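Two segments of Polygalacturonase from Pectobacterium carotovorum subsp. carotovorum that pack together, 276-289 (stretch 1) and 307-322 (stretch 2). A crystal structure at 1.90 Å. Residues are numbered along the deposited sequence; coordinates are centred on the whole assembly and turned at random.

Stretch 1 276-289: TNGLRIKSDKSAAG
Stretch 2 (307-322) PIVIDTVYEKKEGSNV

The two stretches run side by side in the same direction. Strand 280-282 and strand 308-311 are parallel, with axes 14° apart and 4.6 Å at closest approach. Residues pair with a constant offset: Leu-279 with Ile-308, Arg-280 with Val-309, Ile-281 with Ile-310 and Lys-282 with Asp-311, at CA-CA distances of 4.6 to 4.9 Å. Phi/psi values are extended, for example -126/113 at Ile-281 and -132/119 at Val-309. The chain turns corners at Gly-278, Leu-279 and Pro-307.

A ladder of backbone hydrogen bonds holds the register. Leu-279 N donates to Pro-307 O (2.9 Å), and Val-309 N to Leu-279 O (2.8 Å). Ile-281 N donates to Val-309 O (2.8 Å), Asp-311 N to Ile-281 O (2.8 Å), and Ser-283 N to Asp-311 O (2.9 Å). Farther along, Tyr-314 N donates to Ser-283 O (2.9 Å). Gly-278 (-94/-95) lies close to the other chain; a CB there would clash with Pro-307 O.

Farther on, Asn-321 binds Lys-285 O twice: through its N (3.1 Å, weak) and its ND2 (3.2 Å). Its CA-to-CB bond points toward stretch 1, and chi1 is m. Gly-319 adopts 153/166, which calls for glycine. A CB would also strike Lys-285 O and Ser-286 CA.

Side chains alternate between the two faces of the sheet. Leu-279, Ile-281, Ile-308 and Ile-310 share one face, all with chi1 m and chi2 t. Ile-281 CB lies 4.5 Å from Ile-310 CG1. Arg-280, Lys-282, Val-309 and Asp-311 occupy the other face. Arg-280 (chi1 t, chi2 t, chi3 p) places CG 3.8 Å from Val-309 CB, and its NH1 reaches within 3.5 Å of Tyr-314 CE1. The CA-to-CB bond of Tyr-314 (chi1 t, chi2 65°) points toward stretch 1. Lys-282 (chi1 p, chi2 t) lays CD over one face of that ring, 4.0 Å from Tyr-314 CD2.

Asp-284 (chi1 p) makes several polar contacts. Its OD1 accepts from Ser-286 OG (2.5 Å, very short) and Ser-286 N (2.7 Å). Its OD2 makes a long salt bridge to Lys-317 NZ (3.7 Å). Asp-284 OD2 also lies 4.6 Å from Glu-315 OE2, a like charge. Water 1 donates to both atoms, at 2.9 Å from Asp-284 OD2 and 2.9 Å from Glu-315 OE2, and so bridges the two carboxylates. Water 2 accepts from Lys-285 N (2.9 Å) and donates to Glu-315 O (3.0 Å), linking the backbones. Within stretch 2, Val-313 N donates to Asp-311 OD1 (2.9 Å).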

ATOM      1  N   THR A 276      11.492  -9.837  -1.544  1.00 15.40           N
ATOM      2  CA  THR A 276      12.139 -10.354  -2.753  1.00 16.81           C
ATOM      3  C   THR A 276      12.866  -9.269  -3.531  1.00 16.58           C
ATOM      4  O   THR A 276      13.907  -9.551  -4.132  1.00 16.41           O
ATOM      5  CB  THR A 276      11.238 -11.192  -3.665  1.00 17.64           C
ATOM      6  OG1 THR A 276      10.772 -10.434  -4.780  1.00 19.46           O
ATOM      7  CG2 THR A 276      10.074 -11.766  -2.885  1.00 17.16           C
ATOM      8  N   ASN A 277      12.354  -8.047  -3.532  1.00 15.72           N
ATOM      9  CA  ASN A 277      13.015  -6.909  -4.161  1.00 15.61           C
ATOM     10  C   ASN A 277      13.246  -5.875  -3.050  1.00 14.87           C
ATOM     11  O   ASN A 277      12.455  -5.822  -2.102  1.00 14.44           O
ATOM     12  CB  ASN A 277      12.216  -6.279  -5.290  1.00 16.28           C
ATOM     13  CG  ASN A 277      11.712  -7.233  -6.342  1.00 17.50           C
ATOM     14  OD1 ASN A 277      12.493  -7.943  -6.988  1.00 18.57           O
ATOM     15  ND2 ASN A 277      10.398  -7.266  -6.533  1.00 17.65           N
ATOM     16  N   GLY A 278      14.309  -5.088  -3.156  1.00 14.59           N
ATOM     17  CA  GLY A 278      14.599  -4.088  -2.131  1.00 13.24           C
ATOM     18  C   GLY A 278      14.003  -2.737  -2.519  1.00 13.80           C
ATOM     19  O   GLY A 278      12.829  -2.447  -2.266  1.00 12.81           O
ATOM     20  N   LEU A 279      14.845  -1.920  -3.138  1.00 13.28           N
ATOM     21  CA  LEU A 279      14.474  -0.594  -3.615  1.00 13.48           C
ATOM     22  C   LEU A 279      14.195  -0.669  -5.113  1.00 13.49           C
ATOM     23  O   LEU A 279      15.076  -1.012  -5.906  1.00 13.67           O
ATOM     24  CB  LEU A 279      15.591   0.403  -3.313  1.00 13.69           C
ATOM     25  CG  LEU A 279      16.140   0.412  -1.884  1.00 14.19           C
ATOM     26  CD1 LEU A 279      17.413   1.254  -1.807  1.00 14.31           C
ATOM     27  CD2 LEU A 279      15.102   0.937  -0.909  1.00 13.67           C
ATOM     28  N   ARG A 280      12.961  -0.356  -5.509  1.00 12.94           N
ATOM     29  CA  ARG A 280      12.595  -0.511  -6.905  1.00 12.87           C
ATOM     30  C   ARG A 280      11.878   0.636  -7.584  1.00 12.89           C
ATOM     31  O   ARG A 280      10.986   1.288  -7.057  1.00 12.41           O
ATOM     32  CB  ARG A 280      11.704  -1.769  -6.972  1.00 12.70           C
ATOM     33  CG  ARG A 280      11.277  -2.165  -8.374  1.00 13.31           C
ATOM     34  CD  ARG A 280      10.841  -3.631  -8.359  1.00 13.89           C
ATOM     35  NE  ARG A 280       9.511  -3.764  -7.754  1.00 14.36           N
ATOM     36  CZ  ARG A 280       8.693  -4.767  -8.055  1.00 14.99           C
ATOM     37  NH1 ARG A 280       9.095  -5.690  -8.927  1.00 15.33           N
ATOM     38  NH2 ARG A 280       7.496  -4.853  -7.493  1.00 15.13           N
ATOM     39  N   ILE A 281      12.285   0.885  -8.826  1.00 12.64           N
ATOM     40  CA  ILE A 281      11.659   1.840  -9.721  1.00 13.75           C
ATOM     41  C   ILE A 281      11.356   1.035 -10.994  1.00 14.77           C
ATOM     42  O   ILE A 281      12.281   0.552 -11.653  1.00 15.10           O
ATOM     43  CB  ILE A 281      12.450   3.103 -10.061  1.00 13.37           C
ATOM     44  CG1 ILE A 281      12.933   3.827  -8.808  1.00 13.46           C
ATOM     45  CG2 ILE A 281      11.566   4.021 -10.910  1.00 13.78           C
ATOM     46  CD1 ILE A 281      13.772   5.064  -9.026  1.00 13.10           C
ATOM     47  N   LYS A 282      10.078   0.837 -11.282  1.00 15.05           N
ATOM     48  CA  LYS A 282       9.695   0.014 -12.418  1.00 15.72           C
ATOM     49  C   LYS A 282       8.599   0.620 -13.274  1.00 15.77           C
ATOM     50  O   LYS A 282       7.736   1.346 -12.786  1.00 15.16           O
ATOM     51  CB  LYS A 282       9.221  -1.357 -11.896  1.00 17.04           C
ATOM     52  CG  LYS A 282       8.015  -1.256 -10.972  1.00 18.53           C
ATOM     53  CD  LYS A 282       7.486  -2.635 -10.605  1.00 19.74           C
ATOM     54  CE  LYS A 282       5.972  -2.624 -10.450  1.00 20.70           C
ATOM     55  NZ  LYS A 282       5.580  -2.652  -9.010  1.00 21.41           N
ATOM     56  N   SER A 283       8.619   0.271 -14.560  1.00 15.30           N
ATOM     57  CA  SER A 283       7.606   0.736 -15.490  1.00 16.55           C
ATOM     58  C   SER A 283       7.637  -0.070 -16.782  1.00 17.74           C
ATOM     59  O   SER A 283       8.348  -1.070 -16.912  1.00 18.56           O
ATOM     60  CB  SER A 283       7.782   2.232 -15.773  1.00 16.44           C
ATOM     61  OG  SER A 283       6.535   2.812 -16.112  1.00 16.17           O
ATOM     62  N   ASP A 284       6.846   0.354 -17.752  1.00 18.36           N
ATOM     63  CA  ASP A 284       6.798  -0.284 -19.062  1.00 19.85           C
ATOM     64  C   ASP A 284       6.430   0.789 -20.078  1.00 19.89           C
ATOM     65  O   ASP A 284       6.211   1.940 -19.688  1.00 19.71           O
ATOM     66  CB  ASP A 284       5.813  -1.447 -19.086  1.00 19.95           C
ATOM     67  CG  ASP A 284       4.430  -1.068 -18.595  1.00 20.67           C
ATOM     68  OD1 ASP A 284       3.740  -0.328 -19.324  1.00 20.11           O
ATOM     69  OD2 ASP A 284       4.034  -1.500 -17.488  1.00 20.71           O
ATOM     70  N   LYS A 285       6.234   0.416 -21.335  1.00 20.50           N
ATOM     71  CA  LYS A 285       5.890   1.375 -22.375  1.00 21.15           C
ATOM     72  C   LYS A 285       4.492   1.960 -22.246  1.00 20.55           C
ATOM     73  O   LYS A 285       4.227   2.990 -22.878  1.00 21.07           O
ATOM     74  CB  LYS A 285       6.039   0.737 -23.764  1.00 22.29           C
ATOM     75  CG  LYS A 285       7.454   0.751 -24.311  1.00 23.11           C
ATOM     76  CD  LYS A 285       7.465   0.354 -25.785  1.00 24.44           C
ATOM     77  CE  LYS A 285       8.211  -0.947 -26.002  1.00 25.12           C
ATOM     78  NZ  LYS A 285       9.008  -0.921 -27.267  1.00 26.39           N
ATOM     79  N   SER A 286       3.595   1.359 -21.475  1.00 19.48           N
ATOM     80  CA  SER A 286       2.241   1.859 -21.327  1.00 19.03           C
ATOM     81  C   SER A 286       2.060   2.891 -20.224  1.00 18.67           C
ATOM     82  O   SER A 286       1.037   3.591 -20.244  1.00 19.02           O
ATOM     83  CB  SER A 286       1.282   0.682 -21.063  1.00 18.93           C
ATOM     84  OG  SER A 286       1.355   0.300 -19.696  1.00 18.64           O
ATOM     85  N   ALA A 287       2.991   3.008 -19.281  1.00 18.74           N
ATOM     86  CA  ALA A 287       2.769   3.929 -18.161  1.00 18.54           C
ATOM     87  C   ALA A 287       3.996   4.676 -17.679  1.00 18.42           C
ATOM     88  O   ALA A 287       3.965   5.272 -16.591  1.00 18.65           O
ATOM     89  CB  ALA A 287       2.180   3.111 -17.006  1.00 19.10           C
ATOM     90  N   ALA A 288       5.075   4.681 -18.448  1.00 17.49           N
ATOM     91  CA  ALA A 288       6.296   5.367 -18.048  1.00 17.15           C
ATOM     92  C   ALA A 288       6.192   6.881 -18.191  1.00 16.91           C
ATOM     93  O   ALA A 288       5.651   7.390 -19.175  1.00 17.40           O
ATOM     94  CB  ALA A 288       7.466   4.855 -18.884  1.00 17.42           C
ATOM     95  N   GLY A 289       6.734   7.608 -17.217  1.00 16.19           N
ATOM     96  CA  GLY A 289       6.763   9.070 -17.300  1.00 15.77           C
ATOM     97  C   GLY A 289       7.956   9.608 -16.516  1.00 15.50           C
ATOM     98  O   GLY A 289       8.951   8.913 -16.329  1.00 15.35           O
ATOM     99  N   PRO A 307      18.221  -6.521  -4.413  1.00 19.89           N
ATOM    100  CA  PRO A 307      18.296  -5.368  -3.540  1.00 19.64           C
ATOM    101  C   PRO A 307      17.993  -4.042  -4.200  1.00 19.65           C
ATOM    102  O   PRO A 307      17.376  -3.168  -3.582  1.00 19.31           O
ATOM    103  CB  PRO A 307      19.699  -5.427  -2.939  1.00 20.41           C
ATOM    104  CG  PRO A 307      20.482  -6.333  -3.823  1.00 20.39           C
ATOM    105  CD  PRO A 307      19.487  -7.297  -4.408  1.00 19.85           C
ATOM    106  N   ILE A 308      18.447  -3.824  -5.427  1.00 19.16           N
ATOM    107  CA  ILE A 308      18.188  -2.599  -6.166  1.00 19.30           C
ATOM    108  C   ILE A 308      17.656  -2.977  -7.546  1.00 18.95           C
ATOM    109  O   ILE A 308      18.277  -3.759  -8.266  1.00 19.64           O
ATOM    110  CB  ILE A 308      19.397  -1.663  -6.336  1.00 18.99           C
ATOM    111  CG1 ILE A 308      19.925  -1.170  -4.990  1.00 19.15           C
ATOM    112  CG2 ILE A 308      19.032  -0.473  -7.224  1.00 19.16           C
ATOM    113  CD1 ILE A 308      21.193  -0.347  -5.047  1.00 19.34           C
ATOM    114  N   VAL A 309      16.483  -2.459  -7.894  1.00 18.41           N
ATOM    115  CA  VAL A 309      15.882  -2.708  -9.192  1.00 17.92           C
ATOM    116  C   VAL A 309      15.401  -1.397  -9.821  1.00 18.55           C
ATOM    117  O   VAL A 309      14.530  -0.712  -9.291  1.00 17.02           O
ATOM    118  CB  VAL A 309      14.675  -3.666  -9.183  1.00 17.76           C
ATOM    119  CG1 VAL A 309      14.092  -3.823 -10.590  1.00 17.54           C
ATOM    120  CG2 VAL A 309      14.999  -5.046  -8.630  1.00 17.54           C
ATOM    121  N   ILE A 310      15.970  -1.067 -10.974  1.00 18.60           N
ATOM    122  CA  ILE A 310      15.546   0.073 -11.773  1.00 19.72           C
ATOM    123  C   ILE A 310      15.256  -0.519 -13.156  1.00 20.59           C
ATOM    124  O   ILE A 310      16.171  -0.788 -13.935  1.00 21.26           O
ATOM    125  CB  ILE A 310      16.529   1.241 -11.853  1.00 19.80           C
ATOM    126  CG1 ILE A 310      16.722   1.896 -10.485  1.00 19.95           C
ATOM    127  CG2 ILE A 310      16.041   2.268 -12.872  1.00 20.01           C
ATOM    128  CD1 ILE A 310      17.638   3.095 -10.454  1.00 20.79           C
ATOM    129  N   ASP A 311      13.983  -0.788 -13.424  1.00 21.20           N
ATOM    130  CA  ASP A 311      13.591  -1.419 -14.674  1.00 21.80           C
ATOM    131  C   ASP A 311      12.536  -0.649 -15.447  1.00 22.01           C
ATOM    132  O   ASP A 311      11.386  -0.545 -15.017  1.00 21.26           O
ATOM    133  CB  ASP A 311      13.062  -2.835 -14.383  1.00 22.74           C
ATOM    134  CG  ASP A 311      13.168  -3.734 -15.600  1.00 23.59           C
ATOM    135  OD1 ASP A 311      13.215  -3.213 -16.732  1.00 23.88           O
ATOM    136  OD2 ASP A 311      13.216  -4.971 -15.421  1.00 24.50           O
ATOM    137  N   THR A 312      12.915  -0.185 -16.635  1.00 22.36           N
ATOM    138  CA  THR A 312      12.006   0.554 -17.497  1.00 23.50           C
ATOM    139  C   THR A 312      11.194  -0.354 -18.407  1.00 24.40           C
ATOM    140  O   THR A 312      10.263   0.112 -19.073  1.00 24.12           O
ATOM    141  CB  THR A 312      12.752   1.574 -18.381  1.00 23.74           C
ATOM    142  OG1 THR A 312      13.579   0.831 -19.291  1.00 24.02           O
ATOM    143  CG2 THR A 312      13.605   2.508 -17.548  1.00 23.69           C
ATOM    144  N   VAL A 313      11.500  -1.643 -18.457  1.00 25.53           N
ATOM    145  CA  VAL A 313      10.729  -2.591 -19.252  1.00 27.35           C
ATOM    146  C   VAL A 313      10.373  -3.804 -18.394  1.00 29.10           C
ATOM    147  O   VAL A 313      10.578  -4.956 -18.768  1.00 28.77           O
ATOM    148  CB  VAL A 313      11.457  -3.054 -20.523  1.00 27.74           C
ATOM    149  CG1 VAL A 313      11.413  -2.002 -21.622  1.00 27.95           C
ATOM    150  CG2 VAL A 313      12.902  -3.427 -20.221  1.00 27.20           C
ATOM    151  N   TYR A 314       9.828  -3.534 -17.208  1.00 30.70           N
ATOM    152  CA  TYR A 314       9.446  -4.582 -16.267  1.00 32.80           C
ATOM    153  C   TYR A 314       8.587  -5.641 -16.945  1.00 33.58           C
ATOM    154  O   TYR A 314       8.893  -6.831 -16.878  1.00 34.04           O
ATOM    155  CB  TYR A 314       8.741  -3.980 -15.055  1.00 33.78           C
ATOM    156  CG  TYR A 314       8.305  -4.961 -13.991  1.00 34.58           C
ATOM    157  CD1 TYR A 314       9.228  -5.691 -13.258  1.00 34.92           C
ATOM    158  CD2 TYR A 314       6.955  -5.144 -13.713  1.00 35.13           C
ATOM    159  CE1 TYR A 314       8.822  -6.589 -12.286  1.00 35.50           C
ATOM    160  CE2 TYR A 314       6.540  -6.037 -12.743  1.00 35.60           C
ATOM    161  CZ  TYR A 314       7.477  -6.756 -12.032  1.00 35.77           C
ATOM    162  OH  TYR A 314       7.064  -7.645 -11.062  1.00 36.23           O
ATOM    163  N   GLU A 315       7.495  -5.230 -17.564  1.00 34.57           N
ATOM    164  CA  GLU A 315       6.656  -6.103 -18.362  1.00 36.14           C
ATOM    165  C   GLU A 315       6.651  -5.598 -19.812  1.00 36.76           C
ATOM    166  O   GLU A 315       6.942  -4.426 -20.048  1.00 36.52           O
ATOM    167  CB  GLU A 315       5.216  -6.132 -17.881  1.00 36.55           C
ATOM    168  CG  GLU A 315       4.973  -6.574 -16.451  1.00 37.47           C
ATOM    169  CD  GLU A 315       3.539  -6.247 -16.053  1.00 38.00           C
ATOM    170  OE1 GLU A 315       2.623  -6.865 -16.637  1.00 38.30           O
ATOM    171  OE2 GLU A 315       3.350  -5.372 -15.187  1.00 38.23           O
ATOM    172  N   LYS A 316       6.303  -6.478 -20.742  1.00 37.85           N
ATOM    173  CA  LYS A 316       6.232  -6.071 -22.144  1.00 38.92           C
ATOM    174  C   LYS A 316       4.786  -5.709 -22.476  1.00 39.25           C
ATOM    175  O   LYS A 316       3.903  -6.560 -22.524  1.00 39.62           O
ATOM    176  CB  LYS A 316       6.777  -7.129 -23.088  1.00 39.61           C
ATOM    177  CG  LYS A 316       6.278  -8.545 -22.888  1.00 40.66           C
ATOM    178  CD  LYS A 316       6.127  -9.288 -24.209  1.00 41.30           C
ATOM    179  CE  LYS A 316       7.399 -10.029 -24.589  1.00 41.59           C
ATOM    180  NZ  LYS A 316       7.370 -11.458 -24.166  1.00 41.85           N
ATOM    181  N   LYS A 317       4.528  -4.414 -22.568  1.00 39.72           N
ATOM    182  CA  LYS A 317       3.198  -3.896 -22.879  1.00 39.95           C
ATOM    183  C   LYS A 317       3.333  -2.902 -24.030  1.00 39.83           C
ATOM    184  O   LYS A 317       4.424  -2.347 -24.192  1.00 39.86           O
ATOM    185  CB  LYS A 317       2.575  -3.223 -21.661  1.00 40.16           C
ATOM    186  CG  LYS A 317       1.917  -4.155 -20.661  1.00 40.44           C
ATOM    187  CD  LYS A 317       1.966  -3.576 -19.256  1.00 40.74           C
ATOM    188  CE  LYS A 317       0.625  -3.697 -18.552  1.00 40.87           C
ATOM    189  NZ  LYS A 317       0.545  -2.793 -17.369  1.00 41.12           N
ATOM    190  N   GLU A 318       2.283  -2.714 -24.825  1.00 39.47           N
ATOM    191  CA  GLU A 318       2.386  -1.776 -25.942  1.00 39.12           C
ATOM    192  C   GLU A 318       2.219  -0.341 -25.436  1.00 37.92           C
ATOM    193  O   GLU A 318       1.563  -0.094 -24.428  1.00 37.57           O
ATOM    194  CB  GLU A 318       1.399  -2.062 -27.067  1.00 40.15           C
ATOM    195  CG  GLU A 318       0.188  -2.890 -26.697  1.00 41.23           C
ATOM    196  CD  GLU A 318      -1.000  -2.725 -27.620  1.00 41.93           C
ATOM    197  OE1 GLU A 318      -1.397  -1.585 -27.948  1.00 41.69           O
ATOM    198  OE2 GLU A 318      -1.565  -3.774 -28.012  1.00 42.65           O
ATOM    199  N   GLY A 319       2.832   0.591 -26.156  1.00 36.92           N
ATOM    200  CA  GLY A 319       2.765   1.999 -25.794  1.00 35.91           C
ATOM    201  C   GLY A 319       3.996   2.745 -26.298  1.00 35.19           C
ATOM    202  O   GLY A 319       5.003   2.141 -26.663  1.00 34.99           O
ATOM    203  N   SER A 320       3.902   4.068 -26.289  1.00 34.34           N
ATOM    204  CA  SER A 320       4.995   4.916 -26.750  1.00 33.96           C
ATOM    205  C   SER A 320       5.582   5.735 -25.606  1.00 33.04           C
ATOM    206  O   SER A 320       6.471   6.563 -25.813  1.00 32.63           O
ATOM    207  CB  SER A 320       4.475   5.841 -27.856  1.00 34.32           C
ATOM    208  OG  SER A 320       3.217   6.383 -27.483  1.00 35.13           O
ATOM    209  N   ASN A 321       5.080   5.496 -24.394  1.00 31.47           N
ATOM    210  CA  ASN A 321       5.555   6.228 -23.227  1.00 30.46           C
ATOM    211  C   ASN A 321       7.034   5.973 -22.975  1.00 29.27           C
ATOM    212  O   ASN A 321       7.549   4.862 -23.074  1.00 29.06           O
ATOM    213  CB  ASN A 321       4.712   5.898 -21.992  1.00 30.87           C
ATOM    214  CG  ASN A 321       3.296   6.426 -22.130  1.00 31.20           C
ATOM    215  OD1 ASN A 321       3.042   7.598 -21.840  1.00 31.80           O
ATOM    216  ND2 ASN A 321       2.371   5.593 -22.581  1.00 30.97           N
ATOM    217  N   VAL A 322       7.750   7.061 -22.712  1.00 27.66           N
ATOM    218  CA  VAL A 322       9.180   7.034 -22.447  1.00 26.66           C
ATOM    219  C   VAL A 322       9.440   7.487 -21.013  1.00 25.32           C
ATOM    220  O   VAL A 322       8.937   8.525 -20.586  1.00 25.08           O
ATOM    221  CB  VAL A 322       9.935   7.957 -23.425  1.00 26.99           C
ATOM    222  CG1 VAL A 322      11.377   8.197 -23.003  1.00 26.91           C
ATOM    223  CG2 VAL A 322       9.901   7.394 -24.841  1.00 27.22           C
TER
HETATM  224  O   HOH W   1       5.132  -3.157 -15.430  1.00 21.97           O
HETATM  225  O   HOH W   2       6.982  -2.269 -22.177  1.00 20.82           O